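Side-chain contacts in D-psicose 3-epimerase (Agrobacterium tumefaciens, PDB 2HK0), which probably catalyses the metal-dependent epimerisation of ketohexoses at C3, interconverting D-psicose and D-fructose, in a TIM barrel of the xylose isomerase-like family: residues 60-65 and 109-114; 115-120 and 163-168; 236-241 and 261-266. All blocks are in the same frame, centred on the assembly; numbering follows the deposited sequence.

Interaction 1. Residues 60-65 and 109-114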
# COMPACT_ATOMS: atom_id res chain seq x y z
N ILE A 60 -6.03 -39.79 -0.83
CA ILE A 60 -7.35 -40.36 -1.00
C ILE A 60 -7.39 -41.66 -1.81
O ILE A 60 -8.18 -42.56 -1.51
CB ILE A 60 -8.29 -39.30 -1.63
CG1 ILE A 60 -8.35 -38.09 -0.68
CG2 ILE A 60 -9.67 -39.87 -1.88
CD1 ILE A 60 -9.19 -36.93 -1.19
N ASN A 61 -6.53 -41.78 -2.81
CA ASN A 61 -6.50 -42.98 -3.64
C ASN A 61 -5.95 -44.22 -2.94
O ASN A 61 -6.02 -45.32 -3.49
CB ASN A 61 -5.68 -42.72 -4.91
CG ASN A 61 -6.38 -41.80 -5.88
OD1 ASN A 61 -7.60 -41.78 -5.93
ND2 ASN A 61 -5.61 -41.05 -6.66
N GLU A 62 -5.42 -44.05 -1.74
CA GLU A 62 -4.86 -45.18 -1.02
C GLU A 62 -5.75 -45.76 0.06
O GLU A 62 -5.49 -46.85 0.56
CB GLU A 62 -3.50 -44.79 -0.42
CG GLU A 62 -2.43 -44.63 -1.49
CD GLU A 62 -2.57 -45.67 -2.59
OE1 GLU A 62 -2.64 -46.88 -2.26
OE2 GLU A 62 -2.62 -45.29 -3.78
N TYR A 63 -6.80 -45.03 0.41
CA TYR A 63 -7.74 -45.48 1.43
C TYR A 63 -8.74 -46.47 0.87
O TYR A 63 -9.12 -46.39 -0.29
CB TYR A 63 -8.49 -44.28 2.02
CG TYR A 63 -7.64 -43.37 2.87
CD1 TYR A 63 -7.11 -43.82 4.08
CD2 TYR A 63 -7.36 -42.08 2.46
CE1 TYR A 63 -6.31 -42.98 4.86
CE2 TYR A 63 -6.56 -41.24 3.23
CZ TYR A 63 -6.04 -41.70 4.43
OH TYR A 63 -5.25 -40.87 5.18
N SER A 64 -9.16 -47.41 1.71
CA SER A 64 -10.14 -48.41 1.31
C SER A 64 -11.48 -47.72 1.32
O SER A 64 -11.65 -46.69 1.97
CB SER A 64 -10.17 -49.55 2.33
OG SER A 64 -10.72 -49.10 3.56
N ASP A 65 -12.45 -48.28 0.60
CA ASP A 65 -13.77 -47.68 0.56
C ASP A 65 -14.36 -47.56 1.97
O ASP A 65 -15.17 -46.68 2.24
CB ASP A 65 -14.69 -48.51 -0.35
CG ASP A 65 -14.47 -48.22 -1.82
OD1 ASP A 65 -13.38 -47.72 -2.17
OD2 ASP A 65 -15.37 -48.50 -2.65
N PHE A 109 -6.90 -39.23 -13.29
CA PHE A 109 -7.92 -38.29 -12.88
C PHE A 109 -9.26 -38.95 -12.62
O PHE A 109 -9.92 -38.67 -11.61
CB PHE A 109 -8.10 -37.18 -13.92
CG PHE A 109 -7.23 -35.98 -13.68
CD1 PHE A 109 -5.97 -35.88 -14.27
CD2 PHE A 109 -7.65 -34.96 -12.83
CE1 PHE A 109 -5.15 -34.76 -14.03
CE2 PHE A 109 -6.84 -33.84 -12.59
CZ PHE A 109 -5.60 -33.74 -13.19
N GLU A 110 -9.68 -39.83 -13.52
CA GLU A 110 -10.96 -40.51 -13.34
C GLU A 110 -11.01 -41.29 -12.03
O GLU A 110 -11.99 -41.21 -11.30
CB GLU A 110 -11.23 -41.42 -14.54
CG GLU A 110 -11.53 -40.60 -15.78
CD GLU A 110 -11.82 -41.45 -17.00
OE1 GLU A 110 -12.31 -42.59 -16.82
OE2 GLU A 110 -11.56 -40.97 -18.13
N ARG A 111 -9.94 -42.00 -11.73
CA ARG A 111 -9.87 -42.76 -10.48
C ARG A 111 -9.92 -41.84 -9.25
O ARG A 111 -10.69 -42.06 -8.30
CB ARG A 111 -8.57 -43.57 -10.45
CG ARG A 111 -8.34 -44.34 -9.16
CD ARG A 111 -6.92 -44.87 -9.12
NE ARG A 111 -6.71 -45.79 -8.02
CZ ARG A 111 -5.50 -46.14 -7.58
NH1 ARG A 111 -4.42 -45.64 -8.16
NH2 ARG A 111 -5.37 -47.01 -6.58
N THR A 112 -9.10 -40.79 -9.28
CA THR A 112 -9.05 -39.85 -8.17
C THR A 112 -10.40 -39.15 -7.99
O THR A 112 -10.89 -39.02 -6.88
CB THR A 112 -7.95 -38.80 -8.41
OG1 THR A 112 -6.70 -39.46 -8.60
CG2 THR A 112 -7.82 -37.87 -7.23
N LEU A 113 -10.99 -38.70 -9.08
CA LEU A 113 -12.28 -38.02 -9.03
C LEU A 113 -13.37 -38.92 -8.42
O LEU A 113 -14.21 -38.45 -7.64
CB LEU A 113 -12.69 -37.58 -10.44
CG LEU A 113 -12.62 -36.13 -10.96
CD1 LEU A 113 -11.72 -35.27 -10.12
CD2 LEU A 113 -12.17 -36.14 -12.42
N SER A 114 -13.37 -40.20 -8.78
CA SER A 114 -14.36 -41.13 -8.23
C SER A 114 -14.17 -41.25 -6.72
O SER A 114 -15.13 -41.25 -5.95
CB SER A 114 -14.22 -42.52 -8.87
OG SER A 114 -14.48 -42.46 -10.26
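Asn61 meets Thr112 through one short hydrogen bond. Asn61 ND2 donates to Thr112 OG1 at 2.7 Å, and the N-H...O angle of 174° makes it almost straight. The hydroxyl oxygen lies in the amide plane, only 4° out of it. The two side chains cross at about a right angle. The other branch of the amide, Asn61 OD1, rests 3.3 Å from Thr112 CA.

Arg111 adds a looser flank. Its chain is extended from CG to NE, with CG anti to the backbone N (chi1 176°). This carries the guanidinium back to the loop, where Asn61 CB sits over one face. Arg111 NH2 is 3.6 Å from the backbone Asn61 O. Glu62 OE2 is 4.3 Å from the same NH2 but well out of the guanidinium plane, so any attraction is one of charge alone.

In the second shell, Thr112 OG1 also bonds Phe108 O, one turn back, and Asn61 OD1 accepts from Asn115 ND2. Both ends of the amide are thus tied to helix 99-118. The arrangement joins the short connection between helices 57-60 and 65-77 to a neighbouring outer helix of the TIM barrel.

Interaction 2. Residues 115-120 and 163-168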
# COMPACT_ATOMS: atom_id res chain seq x y z
N ASN A 115 -12.92 -41.35 -6.29
CA ASN A 115 -12.64 -41.47 -4.86
C ASN A 115 -13.00 -40.17 -4.13
O ASN A 115 -13.56 -40.20 -3.04
CB ASN A 115 -11.17 -41.83 -4.64
CG ASN A 115 -10.86 -43.26 -5.07
OD1 ASN A 115 -11.70 -44.15 -4.93
ND2 ASN A 115 -9.66 -43.49 -5.57
N VAL A 116 -12.69 -39.04 -4.76
CA VAL A 116 -12.98 -37.72 -4.22
C VAL A 116 -14.47 -37.56 -3.93
O VAL A 116 -14.88 -37.00 -2.91
CB VAL A 116 -12.50 -36.65 -5.23
CG1 VAL A 116 -13.32 -35.40 -5.12
CG2 VAL A 116 -10.99 -36.37 -5.00
N ALA A 117 -15.30 -38.09 -4.83
CA ALA A 117 -16.75 -38.00 -4.65
C ALA A 117 -17.20 -38.83 -3.45
O ALA A 117 -18.18 -38.48 -2.78
CB ALA A 117 -17.46 -38.47 -5.92
N LYS A 118 -16.47 -39.92 -3.16
CA LYS A 118 -16.79 -40.77 -2.02
C LYS A 118 -16.62 -40.01 -0.71
O LYS A 118 -17.13 -40.44 0.33
CB LYS A 118 -15.90 -42.02 -2.00
CG LYS A 118 -16.14 -42.99 -3.14
CD LYS A 118 -15.09 -44.11 -3.15
CE LYS A 118 -15.24 -45.00 -4.38
NZ LYS A 118 -14.15 -46.01 -4.51
N LEU A 119 -15.87 -38.91 -0.74
CA LEU A 119 -15.66 -38.11 0.46
C LEU A 119 -16.56 -36.87 0.44
O LEU A 119 -16.40 -35.96 1.27
CB LEU A 119 -14.19 -37.68 0.58
CG LEU A 119 -13.16 -38.78 0.86
CD1 LEU A 119 -11.80 -38.15 0.99
CD2 LEU A 119 -13.52 -39.55 2.14
N ASP A 120 -17.49 -36.83 -0.51
CA ASP A 120 -18.40 -35.69 -0.63
C ASP A 120 -17.64 -34.39 -0.87
O ASP A 120 -17.97 -33.34 -0.32
CB ASP A 120 -19.28 -35.58 0.63
CG ASP A 120 -20.53 -34.74 0.40
OD1 ASP A 120 -21.00 -34.69 -0.75
OD2 ASP A 120 -21.06 -34.15 1.38
N LEU A 163 -20.15 -36.16 -11.29
CA LEU A 163 -19.97 -36.32 -9.85
C LEU A 163 -20.21 -35.02 -9.09
O LEU A 163 -19.97 -34.95 -7.89
CB LEU A 163 -18.55 -36.86 -9.57
CG LEU A 163 -18.24 -38.24 -10.17
CD1 LEU A 163 -16.76 -38.58 -10.04
CD2 LEU A 163 -19.10 -39.29 -9.45
N GLY A 164 -20.68 -33.99 -9.80
CA GLY A 164 -20.93 -32.69 -9.18
C GLY A 164 -19.65 -32.01 -8.71
O GLY A 164 -19.64 -31.28 -7.72
N ILE A 165 -18.57 -32.23 -9.45
CA ILE A 165 -17.26 -31.69 -9.11
C ILE A 165 -16.79 -30.59 -10.07
O ILE A 165 -16.87 -30.75 -11.28
CB ILE A 165 -16.18 -32.83 -9.13
CG1 ILE A 165 -16.47 -33.85 -8.02
CG2 ILE A 165 -14.74 -32.24 -9.02
CD1 ILE A 165 -15.51 -35.06 -7.99
N ASN A 166 -16.30 -29.48 -9.51
CA ASN A 166 -15.75 -28.38 -10.30
C ASN A 166 -14.24 -28.54 -10.30
O ASN A 166 -13.65 -28.80 -9.25
CB ASN A 166 -16.11 -27.02 -9.68
CG ASN A 166 -17.55 -26.63 -9.94
OD1 ASN A 166 -18.04 -26.74 -11.05
ND2 ASN A 166 -18.25 -26.17 -8.90
N LEU A 167 -13.62 -28.39 -11.47
CA LEU A 167 -12.18 -28.48 -11.64
C LEU A 167 -11.66 -27.03 -11.68
O LEU A 167 -12.03 -26.25 -12.56
CB LEU A 167 -11.86 -29.19 -12.97
CG LEU A 167 -12.45 -30.61 -13.06
CD1 LEU A 167 -12.25 -31.19 -14.45
CD2 LEU A 167 -11.80 -31.50 -12.00
N CYS A 168 -10.81 -26.67 -10.72
CA CYS A 168 -10.29 -25.31 -10.65
C CYS A 168 -8.82 -25.26 -11.04
O CYS A 168 -7.97 -25.82 -10.35
CB CYS A 168 -10.50 -24.75 -9.24
SG CYS A 168 -12.25 -24.81 -8.76
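Val116 and Ile165 form the tight part of this contact. Val116 CG1 lies 3.6 Å from Ile165 CD1, and the two side chains cross obliquely. Val116 CG1 is anti to its own backbone N (chi1 151°, some way from the ideal 180°), which turns that methyl to the incoming chain. Ile165 is extended to its end (chi2 177°), and only its terminal methyl makes the close touch. Both residues are buried, and both also pack on Ile124 of strand 123-126.

The other side is looser and nearer solvent. Ala117 CB faces Leu163 at 4.0 Å from Leu163 CD2. The Leu163 CB and CD1 atoms stand at almost the same distance, so the small methyl meets the leucine broadly rather than at one point. Ala117 and Leu163 are both partly exposed. Ile165 CD1 also reaches the alanine, 4.4 Å from Ala117 CB. No hydrogen bond crosses between the segments.

The backbone turns sharply beside both halves. Asp120 ends helix 99-118 as the C-prime residue of a Schellman motif, and Gly164 does the same for helix 142-162. Asp120 OD1 accepts from His122 NE2, while His122 ND1 bonds Gly164 O, so one imidazole links the two turns. The C-terminal end of helix 99-118 thus packs on the turn that leads from helix 142-162 into strand 166-170, one beta-alpha unit further along the TIM barrel.

Interaction 3. Residues 236-241 and 261-266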
# COMPACT_ATOMS: atom_id res chain seq x y z
N ARG A 236 3.61 -16.98 5.04
CA ARG A 236 3.17 -17.00 6.43
C ARG A 236 1.64 -16.93 6.37
O ARG A 236 1.07 -16.66 5.31
CB ARG A 236 3.72 -15.80 7.19
CG ARG A 236 5.23 -15.87 7.48
CD ARG A 236 5.69 -14.55 8.07
NE ARG A 236 5.63 -13.54 7.03
CZ ARG A 236 5.61 -12.23 7.24
NH1 ARG A 236 5.64 -11.75 8.48
NH2 ARG A 236 5.56 -11.41 6.20
N VAL A 237 0.99 -17.16 7.50
CA VAL A 237 -0.46 -17.11 7.54
C VAL A 237 -0.94 -15.70 7.26
O VAL A 237 -0.27 -14.72 7.57
CB VAL A 237 -1.01 -17.57 8.90
CG1 VAL A 237 -0.48 -18.96 9.25
CG2 VAL A 237 -0.64 -16.57 9.97
N PRO A 238 -2.12 -15.58 6.64
CA PRO A 238 -2.70 -14.28 6.31
C PRO A 238 -2.80 -13.36 7.54
O PRO A 238 -3.23 -13.78 8.61
CB PRO A 238 -4.06 -14.64 5.75
CG PRO A 238 -3.79 -15.98 5.07
CD PRO A 238 -2.95 -16.68 6.12
N GLY A 239 -2.39 -12.11 7.36
CA GLY A 239 -2.44 -11.16 8.46
C GLY A 239 -1.08 -10.87 9.07
O GLY A 239 -0.92 -9.87 9.78
N LYS A 240 -0.09 -11.74 8.82
CA LYS A 240 1.25 -11.54 9.36
C LYS A 240 2.06 -10.57 8.49
O LYS A 240 3.09 -10.04 8.93
CB LYS A 240 2.02 -12.87 9.39
CG LYS A 240 1.46 -13.95 10.32
CD LYS A 240 1.89 -13.69 11.76
CE LYS A 240 1.68 -14.93 12.64
NZ LYS A 240 2.12 -14.62 14.04
N GLY A 241 1.58 -10.32 7.27
CA GLY A 241 2.35 -9.49 6.37
C GLY A 241 1.72 -8.32 5.65
O GLY A 241 0.68 -7.81 6.04
N VAL A 261 -12.03 -19.91 0.59
CA VAL A 261 -10.79 -19.17 0.74
C VAL A 261 -9.95 -20.06 1.66
O VAL A 261 -10.23 -20.16 2.85
CB VAL A 261 -11.03 -17.80 1.41
CG1 VAL A 261 -9.69 -17.10 1.65
CG2 VAL A 261 -11.91 -16.94 0.52
N ILE A 262 -8.95 -20.73 1.09
CA ILE A 262 -8.09 -21.64 1.84
C ILE A 262 -6.73 -21.03 2.10
O ILE A 262 -6.02 -20.66 1.14
CB ILE A 262 -7.83 -22.95 1.06
CG1 ILE A 262 -9.13 -23.48 0.45
CG2 ILE A 262 -7.16 -23.99 2.00
CD1 ILE A 262 -10.21 -23.83 1.46
N MSE A 263 -6.35 -20.90 3.36
CA MSE A 263 -5.01 -20.37 3.63
C MSE A 263 -4.06 -21.57 3.45
O MSE A 263 -4.34 -22.68 3.92
CB MSE A 263 -4.89 -19.79 5.04
CG MSE A 263 -5.25 -20.71 6.18
SE MSE A 263 -5.11 -19.71 7.86
CE MSE A 263 -6.58 -18.46 7.65
N GLU A 264 -2.96 -21.35 2.75
CA GLU A 264 -2.00 -22.40 2.44
C GLU A 264 -0.63 -21.97 2.97
O GLU A 264 0.31 -21.74 2.21
CB GLU A 264 -1.97 -22.57 0.92
CG GLU A 264 -1.07 -23.66 0.38
CD GLU A 264 -1.11 -23.70 -1.14
OE1 GLU A 264 -1.01 -22.62 -1.76
OE2 GLU A 264 -1.25 -24.79 -1.72
N PRO A 265 -0.50 -21.87 4.30
CA PRO A 265 0.80 -21.45 4.83
C PRO A 265 1.84 -22.55 4.93
O PRO A 265 1.54 -23.70 5.26
CB PRO A 265 0.42 -20.84 6.19
CG PRO A 265 -0.76 -21.70 6.62
CD PRO A 265 -1.51 -22.04 5.36
N PHE A 266 3.08 -22.19 4.64
CA PHE A 266 4.20 -23.12 4.71
C PHE A 266 5.31 -22.33 5.42
O PHE A 266 5.99 -21.51 4.81
CB PHE A 266 4.65 -23.54 3.31
CG PHE A 266 3.67 -24.45 2.58
CD1 PHE A 266 3.49 -25.78 2.99
CD2 PHE A 266 2.95 -24.00 1.47
CE1 PHE A 266 2.62 -26.64 2.29
CE2 PHE A 266 2.09 -24.84 0.77
CZ PHE A 266 1.92 -26.17 1.18
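Met263, Pro265 and Pro238 bury the most surface here, and they meet as two apolar pairs. Met263 is present as selenomethionine. In the first pair the Pro238 ring lies against the base of that side chain: Pro238 CD is 3.8 Å from Met263 CB, and Pro238 CG is 4.0 Å from the same atom. The selenium is slightly farther off, with Met263 SE 4.1 Å from Pro238 CD. Met263 CG sits between its backbone N and carbonyl carbon (chi1 56°), and the chain bends again at its end (chi3 68°). The side chain therefore runs past the proline ring instead of standing straight out from the strand.

The second pair is Pro265 with Val237. One methyl does the touching: Val237 CG1 is 3.7 Å from Pro265 CB and 3.8 Å from Pro265 CG. Pro265 CB also rests on the backbone, 3.9 Å from Val237 N.

This packing lies where strand 260-263, the last strand of the TIM barrel, runs out into a loop. It joins that exit to the loop after the preceding strand, 225-230. The latter loop holds a type II turn from Val237 to Lys240, closed by Lys240 N to Val237 O at 3.2 Å. Glu264 bonds His229 weakly and lies near Asp203, consistent with this family's metal site.

Helix 289-307 packs on the outside, where Ala299 touches Val237, Pro238 and Met263. Tyr29 reaches both Val237 and Pro265. Arg236 starts out away from residues 261-266; its NE bonds Asn234 OD1, and its NH1 forms a salt bridge with Asp212 of the third subunit.

Interactions 1 and 2 are neighbours on helix 99-118, with centres about 10 Å apart. They touch directly. Asp65 OD1 makes a 3.0 Å salt bridge with Lys118 NZ. Ile60 CD1 also packs on Leu119 CD1 at 3.6 Å. Interaction 3 lies across the chain's centre, about 28 Å from interaction 1 and 25 Å from interaction 2, centre to centre. Its nearest atoms are about 10 Å from those of interaction 2. Interactions 2 and 3 both reach the barrel sheet, through strands 166-170 and 260-263. Interaction 3 follows a strand's C-terminal end, the side where TIM-barrel enzymes carry their active sites. Interaction 2 precedes a strand, at the other end.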